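Beta/gama crystallin family protein (Methanosarcina acetivorans, PDB 3HZ2) binds calcium ions through a betagamma-crystallin domain built of two Greek key motifs. Local coordinates at residues 46-51 and 55-60. Numbering follows the deposited sequence.
With CA (calcium ion), chain F.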
ATOM      1  N   ARG A  46      -5.317  -4.885  -2.261  1.00  9.29           N
ATOM      2  CA  ARG A  46      -4.770  -5.917  -1.395  1.00  9.67           C
ATOM      3  C   ARG A  46      -3.265  -5.741  -1.267  1.00  9.08           C
ATOM      4  O   ARG A  46      -2.557  -5.640  -2.273  1.00 10.38           O
ATOM      5  CB  ARG A  46      -5.080  -7.298  -1.973  1.00  9.58           C
ATOM      6  CG  ARG A  46      -4.407  -8.437  -1.234  1.00 10.90           C
ATOM      7  CD  ARG A  46      -4.980  -9.769  -1.682  1.00 11.42           C
ATOM      8  NE  ARG A  46      -6.392  -9.884  -1.338  1.00 13.74           N
ATOM      9  CZ  ARG A  46      -7.125 -10.966  -1.572  1.00 16.24           C
ATOM     10  NH1 ARG A  46      -6.572 -12.020  -2.153  1.00 16.73           N
ATOM     11  NH2 ARG A  46      -8.403 -10.999  -1.217  1.00 14.64           N
ATOM     12  N   PHE A  47      -2.780  -5.705  -0.029  1.00  9.12           N
ATOM     13  CA  PHE A  47      -1.358  -5.535   0.231  1.00  8.21           C
ATOM     14  C   PHE A  47      -0.763  -6.823   0.787  1.00  8.85           C
ATOM     15  O   PHE A  47      -1.287  -7.395   1.738  1.00 10.81           O
ATOM     16  CB  PHE A  47      -1.143  -4.370   1.205  1.00  9.22           C
ATOM     17  CG  PHE A  47      -1.700  -3.069   0.702  1.00  9.21           C
ATOM     18  CD1 PHE A  47      -3.059  -2.786   0.818  1.00  8.84           C
ATOM     19  CD2 PHE A  47      -0.879  -2.155   0.045  1.00  8.89           C
ATOM     20  CE1 PHE A  47      -3.596  -1.613   0.282  1.00  9.31           C
ATOM     21  CE2 PHE A  47      -1.404  -0.982  -0.494  1.00  9.83           C
ATOM     22  CZ  PHE A  47      -2.766  -0.711  -0.376  1.00  9.60           C
ATOM     23  N   TYR A  48       0.329  -7.269   0.174  1.00  9.45           N
ATOM     24  CA  TYR A  48       1.009  -8.504   0.559  1.00  8.56           C
ATOM     25  C   TYR A  48       2.321  -8.239   1.273  1.00  9.79           C
ATOM     26  O   TYR A  48       2.994  -7.242   1.009  1.00  9.93           O
ATOM     27  CB  TYR A  48       1.292  -9.346  -0.684  1.00  8.45           C
ATOM     28  CG  TYR A  48       0.082 -10.037  -1.263  1.00  9.50           C
ATOM     29  CD1 TYR A  48      -0.291 -11.309  -0.828  1.00  8.59           C
ATOM     30  CD2 TYR A  48      -0.675  -9.438  -2.271  1.00  9.12           C
ATOM     31  CE1 TYR A  48      -1.385 -11.972  -1.391  1.00  8.19           C
ATOM     32  CE2 TYR A  48      -1.767 -10.091  -2.836  1.00 10.73           C
ATOM     33  CZ  TYR A  48      -2.113 -11.357  -2.393  1.00  8.59           C
ATOM     34  OH  TYR A  48      -3.182 -12.011  -2.969  1.00 13.14           O
ATOM     35  N   GLU A  49       2.702  -9.144   2.167  1.00  9.06           N
ATOM     36  CA  GLU A  49       3.943  -8.945   2.889  1.00 10.67           C
ATOM     37  C   GLU A  49       5.171  -9.366   2.085  1.00  9.71           C
ATOM     38  O   GLU A  49       6.278  -9.036   2.450  1.00 10.25           O
ATOM     39  CB  GLU A  49       3.907  -9.678   4.235  1.00 12.58           C
ATOM     40  CG  GLU A  49       4.037 -11.177   4.157  1.00 15.54           C
ATOM     41  CD  GLU A  49       3.960 -11.822   5.527  1.00 14.88           C
ATOM     42  OE1 GLU A  49       4.677 -11.365   6.442  1.00 19.66           O
ATOM     43  OE2 GLU A  49       3.189 -12.786   5.687  1.00 17.76           O
ATOM     44  N   TYR A  50       4.995 -10.088   0.987  1.00 10.05           N
ATOM     45  CA  TYR A  50       6.153 -10.505   0.196  1.00 10.61           C
ATOM     46  C   TYR A  50       5.991 -10.049  -1.245  1.00 11.68           C
ATOM     47  O   TYR A  50       4.872  -9.823  -1.698  1.00 11.53           O
ATOM     48  CB  TYR A  50       6.306 -12.028   0.252  1.00 13.94           C
ATOM     49  CG  TYR A  50       6.576 -12.569   1.642  1.00 15.97           C
ATOM     50  CD1 TYR A  50       6.158 -13.850   2.005  1.00 17.91           C
ATOM     51  CD2 TYR A  50       7.246 -11.801   2.595  1.00 17.33           C
ATOM     52  CE1 TYR A  50       6.397 -14.351   3.281  1.00 18.25           C
ATOM     53  CE2 TYR A  50       7.493 -12.295   3.876  1.00 18.70           C
ATOM     54  CZ  TYR A  50       7.063 -13.569   4.210  1.00 19.23           C
ATOM     55  OH  TYR A  50       7.294 -14.057   5.476  1.00 23.30           O
ATOM     56  N   ILE A  51       7.096  -9.912  -1.972  1.00 11.50           N
ATOM     57  CA  ILE A  51       6.990  -9.485  -3.363  1.00 12.92           C
ATOM     58  C   ILE A  51       6.224 -10.551  -4.136  1.00 12.31           C
ATOM     59  O   ILE A  51       6.043 -11.672  -3.655  1.00 11.03           O
ATOM     60  CB  ILE A  51       8.373  -9.279  -4.032  1.00 15.64           C
ATOM     61  CG1 ILE A  51       9.148 -10.594  -4.052  1.00 18.26           C
ATOM     62  CG2 ILE A  51       9.158  -8.199  -3.297  1.00 15.31           C
ATOM     63  CD1 ILE A  51      10.404 -10.528  -4.891  1.00 20.80           C
ATOM     64  N   GLY A  55       2.930 -14.386   0.875  1.00 11.35           N
ATOM     65  CA  GLY A  55       2.672 -14.211   2.293  1.00 11.08           C
ATOM     66  C   GLY A  55       1.284 -13.720   2.659  1.00 10.87           C
ATOM     67  O   GLY A  55       0.344 -13.798   1.869  1.00 10.42           O
ATOM     68  N   ARG A  56       1.165 -13.205   3.878  1.00 10.82           N
ATOM     69  CA  ARG A  56      -0.098 -12.694   4.390  1.00 10.50           C
ATOM     70  C   ARG A  56      -0.513 -11.428   3.655  1.00 10.73           C
ATOM     71  O   ARG A  56       0.326 -10.730   3.089  1.00 11.35           O
ATOM     72  CB  ARG A  56       0.037 -12.407   5.884  1.00 13.32           C
ATOM     73  CG  ARG A  56       0.273 -13.652   6.722  1.00 14.83           C
ATOM     74  CD  ARG A  56       0.671 -13.290   8.144  1.00 19.00           C
ATOM     75  NE  ARG A  56       2.037 -12.780   8.208  1.00 20.90           N
ATOM     76  CZ  ARG A  56       2.616 -12.344   9.322  1.00 23.80           C
ATOM     77  NH1 ARG A  56       1.945 -12.352  10.465  1.00 24.19           N
ATOM     78  NH2 ARG A  56       3.870 -11.910   9.294  1.00 25.82           N
ATOM     79  N   TYR A  57      -1.809 -11.134   3.670  1.00 11.01           N
ATOM     80  CA  TYR A  57      -2.321  -9.953   2.990  1.00 12.52           C
ATOM     81  C   TYR A  57      -3.413  -9.239   3.772  1.00 13.34           C
ATOM     82  O   TYR A  57      -4.014  -9.802   4.693  1.00 13.35           O
ATOM     83  CB  TYR A  57      -2.844 -10.332   1.603  1.00 12.11           C
ATOM     84  CG  TYR A  57      -3.933 -11.385   1.622  1.00 12.93           C
ATOM     85  CD1 TYR A  57      -5.284 -11.027   1.650  1.00 13.67           C
ATOM     86  CD2 TYR A  57      -3.611 -12.743   1.617  1.00 15.30           C
ATOM     87  CE1 TYR A  57      -6.288 -12.000   1.665  1.00 15.71           C
ATOM     88  CE2 TYR A  57      -4.604 -13.722   1.636  1.00 15.35           C
ATOM     89  CZ  TYR A  57      -5.936 -13.346   1.657  1.00 17.00           C
ATOM     90  OH  TYR A  57      -6.913 -14.314   1.641  1.00 16.37           O
ATOM     91  N   TRP A  58      -3.660  -7.990   3.384  1.00 11.75           N
ATOM     92  CA  TRP A  58      -4.666  -7.144   4.016  1.00 11.29           C
ATOM     93  C   TRP A  58      -5.389  -6.368   2.918  1.00 10.83           C
ATOM     94  O   TRP A  58      -4.751  -5.808   2.027  1.00 11.34           O
ATOM     95  CB  TRP A  58      -3.981  -6.170   4.980  1.00 12.49           C
ATOM     96  CG  TRP A  58      -3.222  -6.858   6.076  1.00 13.48           C
ATOM     97  CD1 TRP A  58      -3.708  -7.241   7.292  1.00 15.35           C
ATOM     98  CD2 TRP A  58      -1.856  -7.294   6.036  1.00 15.46           C
ATOM     99  NE1 TRP A  58      -2.733  -7.889   8.011  1.00 15.79           N
ATOM    100  CE2 TRP A  58      -1.586  -7.935   7.265  1.00 15.71           C
ATOM    101  CE3 TRP A  58      -0.836  -7.206   5.079  1.00 14.50           C
ATOM    102  CZ2 TRP A  58      -0.334  -8.489   7.565  1.00 16.17           C
ATOM    103  CZ3 TRP A  58       0.410  -7.756   5.376  1.00 17.21           C
ATOM    104  CH2 TRP A  58       0.647  -8.389   6.612  1.00 17.09           C
ATOM    105  N   ASP A  59      -6.717  -6.341   2.979  1.00 11.95           N
ATOM    106  CA  ASP A  59      -7.508  -5.636   1.974  1.00 12.70           C
ATOM    107  C   ASP A  59      -8.024  -4.305   2.499  1.00 13.08           C
ATOM    108  O   ASP A  59      -8.707  -4.254   3.521  1.00 14.44           O
ATOM    109  CB  ASP A  59      -8.683  -6.500   1.515  1.00 14.22           C
ATOM    110  CG  ASP A  59      -8.235  -7.805   0.877  1.00 15.14           C
ATOM    111  OD1 ASP A  59      -7.118  -7.850   0.319  1.00 13.99           O
ATOM    112  OD2 ASP A  59      -9.011  -8.783   0.918  1.00 15.00           O
ATOM    113  N   LEU A  60      -7.696  -3.229   1.791  1.00 12.93           N
ATOM    114  CA  LEU A  60      -8.115  -1.895   2.194  1.00 12.15           C
ATOM    115  C   LEU A  60      -9.014  -1.228   1.166  1.00 11.33           C
ATOM    116  O   LEU A  60      -8.681  -1.161  -0.016  1.00 10.75           O
ATOM    117  CB  LEU A  60      -6.890  -1.007   2.435  1.00 11.89           C
ATOM    118  CG  LEU A  60      -5.834  -1.507   3.421  1.00 12.62           C
ATOM    119  CD1 LEU A  60      -4.737  -0.458   3.550  1.00 13.59           C
ATOM    120  CD2 LEU A  60      -6.467  -1.781   4.773  1.00 16.93           C
TER
HETATM  121 CA    CA F 102       7.941  -7.471   3.298  1.00 14.17          CA
HETATM  122  O   HOH W   1       8.767  -7.888   5.902  1.00 41.42           O
HETATM  123  O   HOH W   2      10.031  -9.076   2.409  1.00 21.95           O
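The beta hairpin that opens the second Greek key pairs Phe-47 with Trp-58, antiparallel and hydrogen-bonded, through Phe-47 N to Trp-58 O (2.9 Å) and the return bond. On the face carrying Arg-46, Tyr-48, Tyr-57 and Asp-59, the Arg-46 guanidinium lies flat on the Tyr-57 ring, centres 4.1 Å apart. Its NE and NH2 grip Asp-59 side-on, nearly coplanar, one nitrogen to each oxygen, NE to OD1 at 2.7 Å. A leucine in place of Arg-46 would probably leave the Asp-59 carboxylate without its mate and the Tyr-57 ring without its charged cover. Tyr-57 CB sits over one face of the Tyr-48 ring, whose OH is hydrogen-bonded to Arg-82. On the other face, Phe-47 CE1 packs against Leu-60 CD1 (3.6 Å), and both side chains touch Ile-38 of the other sheet. At the turn, with CG between the backbone N and the carbonyl carbon (chi1 74°), the extended Glu-49 side chain crosses to Arg-56: Glu-49 OE2 accepts hydrogen bonds from Arg-56 N (2.7 Å) and NE (2.8 Å), and Arg-56 NH2 reaches OE1, completing a side-on salt bridge. Glu-49 O binds calcium at 2.4 Å with Asp-33, Ser-77 and Ser-79, a backbone ligand characteristic of betagamma-crystallin calcium sites.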